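Long-range contact in DNA-damage inducible protein DDI1-like protein (Leishmania major, PDB 5YQ8), which is an aspartic protease of the DDI1 family, represented here by its retroviral protease-like domain: residues G62-T67 against F80-D85. Numbering follows the deposited sequence.
Sequences GRIHMT and FYVIED
Ile64 and Phe80 face each other as an antiparallel hydrogen-bonded pair, joined by a nearly straight bond from Ile64 N to Phe80 O (2.7 Å, 171°) and a return bond from Phe80 N to Ile64 O (3.0 Å). Their side chains lie side by side and point the same way, Ile64 CD1 touching Phe80 CE1 at 3.5 Å. Phe80 CG takes the crowded position between the backbone N and the carbonyl carbon (chi1 44°). At the far end of the ring, Thr67 CG2 approaches Phe80 CZ at 3.3 Å. Val82 CG2 extends this apolar face against Ile64 CD1; Leu40 packs on Ile64 and Met30 on Phe80. At the next hydrogen-bonded pair, two residues along, Val82 N donates to Gly62 O at 2.8 Å from above the carbonyl plane, whereas the return bond from Gly62 N is weak. On the other face, the extended Arg63 chain runs past the Tyr81 ring, CD lying 3.5 Å from Tyr81 CE1. Beyond it, Arg63 NH1 donates to His65 ND1 within both planes, and His65 NE2 bonds Asp45. This hairpin, whose strand 62-71 is outermost in the chain's sheet, thus pairs a buried apolar face with a partly exposed one, where Arg63 methylenes touch Tyr81 but any cation-pi attraction is weak.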
ATOM      1  N   GLY A  62       5.876  20.517   7.382  1.00 24.97           N
ATOM      2  CA  GLY A  62       4.623  21.236   7.210  1.00 22.38           C
ATOM      3  C   GLY A  62       3.674  20.395   6.377  1.00 20.87           C
ATOM      4  O   GLY A  62       3.916  19.194   6.185  1.00 20.72           O
ATOM      5  N   ARG A  63       2.585  21.033   5.934  1.00 17.25           N
ATOM      6  CA  ARG A  63       1.601  20.404   5.095  1.00 16.45           C
ATOM      7  C   ARG A  63       1.247  21.285   3.927  1.00 14.76           C
ATOM      8  O   ARG A  63       0.999  22.450   4.148  1.00 14.58           O
ATOM      9  CB  ARG A  63       0.357  20.111   5.903  1.00 16.85           C
ATOM     10  CG  ARG A  63      -0.675  19.214   5.201  1.00 17.14           C
ATOM     11  CD  ARG A  63      -1.900  18.974   6.064  1.00 18.10           C
ATOM     12  NE  ARG A  63      -2.786  17.975   5.465  1.00 18.21           N
ATOM     13  CZ  ARG A  63      -3.862  18.212   4.698  1.00 19.16           C
ATOM     14  NH1 ARG A  63      -4.295  19.448   4.421  1.00 18.37           N
ATOM     15  NH2 ARG A  63      -4.555  17.174   4.199  1.00 21.49           N
ATOM     16  N   ILE A  64       1.172  20.735   2.709  1.00 13.21           N
ATOM     17  CA  ILE A  64       0.825  21.514   1.510  1.00 12.51           C
ATOM     18  C   ILE A  64      -0.641  21.197   1.303  1.00 13.05           C
ATOM     19  O   ILE A  64      -1.036  20.054   1.033  1.00 13.24           O
ATOM     20  CB  ILE A  64       1.701  21.116   0.339  1.00 12.60           C
ATOM     21  CG1 ILE A  64       3.034  21.834   0.407  1.00 12.32           C
ATOM     22  CG2 ILE A  64       1.101  21.492  -0.989  1.00 13.08           C
ATOM     23  CD1 ILE A  64       4.053  21.494  -0.655  1.00 12.23           C
ATOM     24  N   HIS A  65      -1.494  22.192   1.469  1.00 13.25           N
ATOM     25  CA  HIS A  65      -2.959  21.905   1.536  1.00 13.43           C
ATOM     26  C   HIS A  65      -3.573  21.700   0.169  1.00 12.61           C
ATOM     27  O   HIS A  65      -4.582  21.046   0.023  1.00 12.57           O
ATOM     28  CB  HIS A  65      -3.705  23.006   2.304  1.00 14.26           C
ATOM     29  CG  HIS A  65      -3.178  23.215   3.676  1.00 14.02           C
ATOM     30  ND1 HIS A  65      -3.105  22.207   4.601  1.00 15.98           N
ATOM     31  CD2 HIS A  65      -2.675  24.315   4.274  1.00 14.68           C
ATOM     32  CE1 HIS A  65      -2.625  22.694   5.736  1.00 16.50           C
ATOM     33  NE2 HIS A  65      -2.337  23.968   5.556  1.00 14.84           N
ATOM     34  N   MET A  66      -2.939  22.281  -0.833  1.00 12.11           N
ATOM     35  CA  MET A  66      -3.366  22.161  -2.226  1.00 11.97           C
ATOM     36  C   MET A  66      -2.237  22.592  -3.119  1.00 12.01           C
ATOM     37  O   MET A  66      -1.735  23.685  -2.976  1.00 12.28           O
ATOM     38  CB  MET A  66      -4.606  22.985  -2.560  1.00 12.00           C
ATOM     39  CG  MET A  66      -5.128  22.724  -3.970  1.00 11.71           C
ATOM     40  SD  MET A  66      -4.349  23.813  -5.117  1.00 10.90           S
ATOM     41  CE  MET A  66      -5.182  23.455  -6.606  1.00 11.93           C
ATOM     42  N   THR A  67      -1.787  21.661  -3.959  1.00 12.32           N
ATOM     43  CA  THR A  67      -0.913  21.937  -5.058  1.00 12.39           C
ATOM     44  C   THR A  67      -1.422  21.158  -6.258  1.00 12.30           C
ATOM     45  O   THR A  67      -1.766  19.980  -6.148  1.00 11.98           O
ATOM     46  CB  THR A  67       0.554  21.549  -4.757  1.00 12.92           C
ATOM     47  OG1 THR A  67       1.405  21.834  -5.900  1.00 13.15           O
ATOM     48  CG2 THR A  67       0.697  20.107  -4.401  1.00 12.53           C
ATOM     49  N   PHE A  80      -0.510  17.107   0.944  1.00 13.55           N
ATOM     50  CA  PHE A  80       0.417  16.211   1.576  1.00 15.78           C
ATOM     51  C   PHE A  80       1.336  16.871   2.570  1.00 17.54           C
ATOM     52  O   PHE A  80       1.447  18.083   2.584  1.00 20.88           O
ATOM     53  CB  PHE A  80       1.255  15.533   0.533  1.00 16.76           C
ATOM     54  CG  PHE A  80       1.745  16.436  -0.508  1.00 15.98           C
ATOM     55  CD1 PHE A  80       2.697  17.359  -0.224  1.00 16.39           C
ATOM     56  CD2 PHE A  80       1.212  16.357  -1.763  1.00 15.75           C
ATOM     57  CE1 PHE A  80       3.109  18.198  -1.209  1.00 16.29           C
ATOM     58  CE2 PHE A  80       1.570  17.186  -2.727  1.00 15.77           C
ATOM     59  CZ  PHE A  80       2.533  18.107  -2.457  1.00 17.18           C
ATOM     60  N   TYR A  81       1.905  16.076   3.457  1.00 18.58           N
ATOM     61  CA  TYR A  81       2.898  16.565   4.387  1.00 18.51           C
ATOM     62  C   TYR A  81       4.237  16.667   3.713  1.00 16.96           C
ATOM     63  O   TYR A  81       4.509  15.993   2.761  1.00 18.35           O
ATOM     64  CB  TYR A  81       2.979  15.637   5.588  1.00 20.26           C
ATOM     65  CG  TYR A  81       1.720  15.595   6.396  1.00 23.32           C
ATOM     66  CD1 TYR A  81       1.266  16.740   7.065  1.00 24.61           C
ATOM     67  CD2 TYR A  81       0.990  14.435   6.543  1.00 24.51           C
ATOM     68  CE1 TYR A  81       0.131  16.737   7.840  1.00 25.55           C
ATOM     69  CE2 TYR A  81      -0.131  14.419   7.378  1.00 24.86           C
ATOM     70  CZ  TYR A  81      -0.567  15.593   7.996  1.00 25.20           C
ATOM     71  OH  TYR A  81      -1.694  15.712   8.771  1.00 24.16           O
ATOM     72  N   VAL A  82       5.088  17.528   4.239  1.00 16.03           N
ATOM     73  CA  VAL A  82       6.437  17.672   3.749  1.00 15.70           C
ATOM     74  C   VAL A  82       7.381  17.281   4.880  1.00 17.35           C
ATOM     75  O   VAL A  82       7.240  17.812   6.003  1.00 16.50           O
ATOM     76  CB  VAL A  82       6.733  19.087   3.210  1.00 13.87           C
ATOM     77  CG1 VAL A  82       8.167  19.181   2.774  1.00 13.63           C
ATOM     78  CG2 VAL A  82       5.838  19.419   2.011  1.00 13.51           C
ATOM     79  N   ILE A  83       8.291  16.344   4.587  1.00 18.93           N
ATOM     80  CA  ILE A  83       9.215  15.804   5.562  1.00 22.26           C
ATOM     81  C   ILE A  83      10.625  15.773   4.971  1.00 22.55           C
ATOM     82  O   ILE A  83      10.813  15.235   3.888  1.00 22.87           O
ATOM     83  CB  ILE A  83       8.746  14.392   5.990  1.00 25.03           C
ATOM     84  CG1 ILE A  83       7.393  14.478   6.702  1.00 27.11           C
ATOM     85  CG2 ILE A  83       9.774  13.751   6.900  1.00 27.61           C
ATOM     86  CD1 ILE A  83       6.960  13.309   7.565  1.00 28.90           C
ATOM     87  N   GLU A  84      11.617  16.299   5.687  1.00 23.59           N
ATOM     88  CA  GLU A  84      12.926  16.595   5.072  1.00 24.09           C
ATOM     89  C   GLU A  84      13.634  15.393   4.386  1.00 24.51           C
ATOM     90  O   GLU A  84      13.809  15.397   3.148  1.00 22.23           O
ATOM     91  CB  GLU A  84      13.892  17.317   6.051  1.00 25.22           C
ATOM     92  CG  GLU A  84      15.290  17.565   5.414  1.00 25.47           C
ATOM     93  CD  GLU A  84      16.349  17.994   6.410  1.00 26.18           C
ATOM     94  OE1 GLU A  84      16.922  19.114   6.278  1.00 26.85           O
ATOM     95  OE2 GLU A  84      16.639  17.162   7.314  1.00 23.71           O
ATOM     96  N   ASP A  85      14.059  14.405   5.176  1.00 24.42           N
ATOM     97  CA  ASP A  85      14.853  13.277   4.628  1.00 24.71           C
ATOM     98  C   ASP A  85      13.971  12.038   4.554  1.00 24.63           C
ATOM     99  O   ASP A  85      13.932  11.231   5.449  1.00 24.82           O
ATOM    100  CB  ASP A  85      16.123  12.952   5.452  1.00 25.50           C
ATOM    101  CG  ASP A  85      17.171  14.049   5.403  1.00 23.84           C
ATOM    102  OD1 ASP A  85      17.367  14.660   4.345  1.00 24.77           O
ATOM    103  OD2 ASP A  85      17.810  14.289   6.435  1.00 22.70           O
TER